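Side-chain contacts in proabylysin (Pyrococcus abyssi, PDB 4JIU), which is the zymogen of a small zinc metallopeptidase of the gluzincin type, which probably cleaves peptide bonds once activated: residues Asp4-Glu7 and His8-Ile12; Glu53-Tyr56 and Ile57-Glu61. The protein carries 1 engineered substitution. All coordinates share one frame; numbering follows the deposited sequence.

Contact 1 (Asp4-Glu7 and His8-Ile12)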
# COMPACT_ATOMS: atom_id res chain seq x y z
N ASP A 4 5.08 -8.77 -8.93
CA ASP A 4 5.90 -9.60 -8.04
C ASP A 4 5.90 -9.07 -6.62
O ASP A 4 5.85 -9.86 -5.64
CB ASP A 4 7.32 -9.64 -8.58
CG ASP A 4 7.27 -10.24 -9.98
OD1 ASP A 4 7.44 -11.46 -10.09
OD2 ASP A 4 7.04 -9.44 -10.92
N LEU A 5 5.93 -7.74 -6.47
CA LEU A 5 5.85 -7.18 -5.11
C LEU A 5 4.57 -7.53 -4.40
O LEU A 5 4.53 -7.86 -3.24
CB LEU A 5 6.02 -5.65 -5.14
CG LEU A 5 7.37 -5.10 -5.55
CD1 LEU A 5 7.42 -3.58 -5.56
CD2 LEU A 5 8.44 -5.63 -4.63
N LEU A 6 3.48 -7.43 -5.17
CA LEU A 6 2.19 -7.76 -4.60
C LEU A 6 2.09 -9.21 -4.11
O LEU A 6 1.56 -9.45 -3.02
CB LEU A 6 1.11 -7.50 -5.67
CG LEU A 6 -0.31 -7.84 -5.28
CD1 LEU A 6 -0.78 -6.81 -4.27
CD2 LEU A 6 -1.18 -7.91 -6.52
N GLU A 7 2.67 -10.14 -4.87
CA GLU A 7 2.64 -11.54 -4.41
C GLU A 7 3.42 -11.69 -3.11
O GLU A 7 2.99 -12.41 -2.20
CB GLU A 7 3.17 -12.40 -5.52
CG GLU A 7 2.90 -13.86 -5.68
CD GLU A 7 3.43 -14.41 -6.99
OE1 GLU A 7 4.65 -14.65 -7.11
OE2 GLU A 7 2.65 -14.64 -7.96
N HIS A 8 4.57 -11.05 -3.02
CA HIS A 8 5.36 -11.10 -1.77
C HIS A 8 4.57 -10.48 -0.63
O HIS A 8 4.62 -11.00 0.49
CB HIS A 8 6.71 -10.38 -1.95
CG HIS A 8 7.70 -11.07 -2.81
ND1 HIS A 8 8.11 -12.35 -2.59
CD2 HIS A 8 8.39 -10.62 -3.88
CE1 HIS A 8 9.01 -12.69 -3.51
NE2 HIS A 8 9.20 -11.65 -4.30
N ALA A 9 3.89 -9.38 -0.86
CA ALA A 9 3.09 -8.74 0.19
C ALA A 9 1.97 -9.62 0.67
O ALA A 9 1.73 -9.74 1.88
CB ALA A 9 2.59 -7.40 -0.36
N LYS A 10 1.24 -10.26 -0.26
CA LYS A 10 0.18 -11.20 0.14
C LYS A 10 0.74 -12.34 0.94
O LYS A 10 0.12 -12.77 1.92
CB LYS A 10 -0.50 -11.70 -1.14
CG LYS A 10 -1.37 -10.69 -1.84
CD LYS A 10 -1.82 -11.15 -3.20
CE LYS A 10 -2.46 -12.51 -3.18
NZ LYS A 10 -2.86 -12.88 -4.56
N ASP A 11 1.90 -12.86 0.59
CA ASP A 11 2.50 -13.98 1.33
C ASP A 11 2.85 -13.58 2.75
O ASP A 11 2.58 -14.31 3.72
CB ASP A 11 3.68 -14.51 0.55
CG ASP A 11 3.35 -15.29 -0.70
OD1 ASP A 11 2.18 -15.63 -1.03
OD2 ASP A 11 4.29 -15.61 -1.46
N ILE A 12 3.44 -12.38 2.90
CA ILE A 12 3.81 -11.96 4.26
C ILE A 12 2.61 -11.69 5.14
O ILE A 12 2.60 -12.00 6.33
CB ILE A 12 4.78 -10.77 4.20
CG1 ILE A 12 6.10 -11.20 3.57
CG2 ILE A 12 5.02 -10.16 5.56
CD1 ILE A 12 6.98 -10.02 3.29
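L6 and K10 meet one helical turn apart, where CD of K10 passes L6 CG at 4.2 Å. The two chains cross at a slant, a loose apolar touch. K10 CG sits closer still to the backbone, 3.4 Å from L6 O. The lysine puts CG beside its own backbone N (chi1 -72°), which turns the chain back over that carbonyl. It then bends at chi3 (52°), and NZ leads away to the carbonyl oxygen of R17. H8 leans back in the same way. Its CD2 lies 3.2 Å from D4 O, and the ring meets this carbonyl obliquely. The carboxylate of D4 takes no part in this; its OD2 bonds the backbone N of M1. D11 places CG 3.3 Å from E7 O, and its OD1 turns on to NE2 of Q16. A9 CB rests against L5 O and L6 O.

Behind these touches stand four i to i+4 backbone bonds of helix 2-13. A9 N to L5 O and K10 N to L6 O are both 2.9 Å. H8 N bonds D4 O, and D11 N bonds E7 O at 3.0 Å. On the inner face of the helix, A9 packs on F55, I59 and L62 of helix 51-67, and L5 packs on L58. This is the outer part of the fold, a surface helix with one buried face. The charged groups do not pair within the turn: E7 OE2 stays 6.7 Å from K10 NZ. The turn therefore rests on main-chain bonds and aliphatic contact, while K10 and D11 spend their polar ends on the residues that follow the helix.

Contact 2 (Glu53-Tyr56 and Ile57-Glu61). With ZN (zinc ion), chain B.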
# COMPACT_ATOMS: atom_id res chain seq x y z
N GLU A 53 9.68 1.81 -0.90
CA GLU A 53 8.56 2.74 -0.91
C GLU A 53 7.37 2.14 -1.68
O GLU A 53 6.26 2.26 -1.23
CB GLU A 53 8.96 4.08 -1.48
CG GLU A 53 10.01 4.83 -0.73
CD GLU A 53 10.86 5.82 -1.50
OE1 GLU A 53 10.75 5.97 -2.72
OE2 GLU A 53 11.70 6.43 -0.78
N MET A 54 7.64 1.54 -2.83
CA MET A 54 6.55 0.85 -3.55
C MET A 54 5.95 -0.26 -2.70
O MET A 54 4.74 -0.45 -2.65
CB MET A 54 7.09 0.24 -4.86
CG MET A 54 7.46 1.23 -5.91
SD MET A 54 7.89 0.48 -7.50
CE MET A 54 9.67 0.48 -7.33
N PHE A 55 6.84 -1.04 -2.07
CA PHE A 55 6.38 -2.13 -1.22
C PHE A 55 5.53 -1.58 -0.07
O PHE A 55 4.53 -2.18 0.29
CB PHE A 55 7.56 -2.94 -0.69
CG PHE A 55 7.18 -4.32 -0.20
CD1 PHE A 55 6.56 -5.24 -1.05
CD2 PHE A 55 7.47 -4.69 1.12
CE1 PHE A 55 6.26 -6.49 -0.61
CE2 PHE A 55 7.17 -6.00 1.53
CZ PHE A 55 6.56 -6.87 0.67
N TYR A 56 5.96 -0.46 0.53
CA TYR A 56 5.15 0.15 1.59
C TYR A 56 3.74 0.42 1.11
O TYR A 56 2.77 0.18 1.78
CB TYR A 56 5.84 1.41 2.18
CG TYR A 56 4.90 2.01 3.19
CD1 TYR A 56 4.78 1.41 4.45
CD2 TYR A 56 4.06 3.06 2.94
CE1 TYR A 56 3.93 1.89 5.37
CE2 TYR A 56 3.15 3.51 3.84
CZ TYR A 56 3.07 2.92 5.08
OH TYR A 56 2.19 3.35 6.04
N ILE A 57 3.63 1.08 -0.06
CA ILE A 57 2.31 1.41 -0.57
C ILE A 57 1.45 0.16 -0.72
O ILE A 57 0.28 0.16 -0.34
CB ILE A 57 2.42 2.22 -1.88
CG1 ILE A 57 3.07 3.59 -1.60
CG2 ILE A 57 1.06 2.34 -2.54
CD1 ILE A 57 3.49 4.32 -2.80
N LEU A 58 2.01 -0.89 -1.32
CA LEU A 58 1.26 -2.12 -1.49
C LEU A 58 0.85 -2.70 -0.16
O LEU A 58 -0.29 -3.18 -0.01
CB LEU A 58 2.07 -3.11 -2.32
CG LEU A 58 2.23 -2.72 -3.79
CD1 LEU A 58 3.14 -3.73 -4.49
CD2 LEU A 58 0.94 -2.63 -4.54
N ILE A 59 1.76 -2.76 0.82
CA ILE A 59 1.45 -3.28 2.14
C ILE A 59 0.39 -2.43 2.80
O ILE A 59 -0.54 -3.02 3.42
CB ILE A 59 2.73 -3.40 2.97
CG1 ILE A 59 3.63 -4.56 2.53
CG2 ILE A 59 2.40 -3.49 4.47
CD1 ILE A 59 3.10 -5.94 2.86
N HIS A 60 0.50 -1.12 2.73
CA HIS A 60 -0.48 -0.22 3.32
C HIS A 60 -1.84 -0.49 2.75
O HIS A 60 -2.86 -0.60 3.47
CB HIS A 60 0.00 1.21 3.12
CG HIS A 60 -0.93 2.23 3.72
ND1 HIS A 60 -0.57 2.98 4.82
CD2 HIS A 60 -2.16 2.70 3.42
CE1 HIS A 60 -1.55 3.82 5.16
NE2 HIS A 60 -2.56 3.64 4.31
N GLU A 61 -1.91 -0.54 1.42
CA GLU A 61 -3.22 -0.74 0.79
C GLU A 61 -3.80 -2.15 1.03
O GLU A 61 -4.97 -2.30 1.32
CB GLU A 61 -3.17 -0.38 -0.68
CG GLU A 61 -2.80 1.07 -0.94
CD GLU A 61 -3.71 2.08 -0.28
OE1 GLU A 61 -4.86 1.84 0.07
OE2 GLU A 61 -3.20 3.22 -0.11
ZN ZN B . -4.42 4.29 4.52
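Y56 and H60 are joined by a side-chain hydrogen bond, H60 ND1 to Y56 OH, 3.0 Å long and fairly straight (161°). The hydroxyl lies at the edge of the imidazole, in its plane, and also bonds OE1 of E93. H60 has CG anti to its backbone N (chi1 -179°), and this carries NE2 outward to the zinc ion at 2.0 Å. H64, H72 and the C-terminal carboxylate of V105, through its O atom, complete the metal site. H60 and H64 are the two histidines of an HExxH zinc-binding helix, as in gluzincins, with E61 as its glutamate. V105 ends the chain, so its carboxylate on the metal is consistent with a latent zymogen.

CH-pi contacts follow the same spacing. H60 CB lies over one face of the Y56 ring, 4.3 Å from its centroid. I59 CG1 sits over the F55 ring, 4.1 Å from the centroid, offset toward the rim. A phenylalanine in place of Y56 would probably leave H60 ND1 without its oxygen partner and the imidazole less firmly fixed in rotation.

Backbone bonds run beneath: H60 N to Y56 O is 2.8 Å, and I59 N to F55 O is 2.9 Å.

How the contacts relate
The chain opens with helix 2-13, and contact 1 is one turn within it. The strands 20-23, 31-34 and 39-42 follow. Contact 2 comes next, a turn within helix 51-67. Each contact is local and closes no loop. They lie in series, neither nested nor crossed, with centres about 10 Å apart. The two helices meet directly. L5 CB is 3.5 Å from L58 CD1, and A9 CB is 3.6 Å from I59 CD1. F55 takes part in this packing as well: its CE1 lies 3.4 Å from L5 O. Contact 1 thus backs the zinc-binding helix from the surface, while contact 2 reaches the metal, strand 31-34 and helix 88-100.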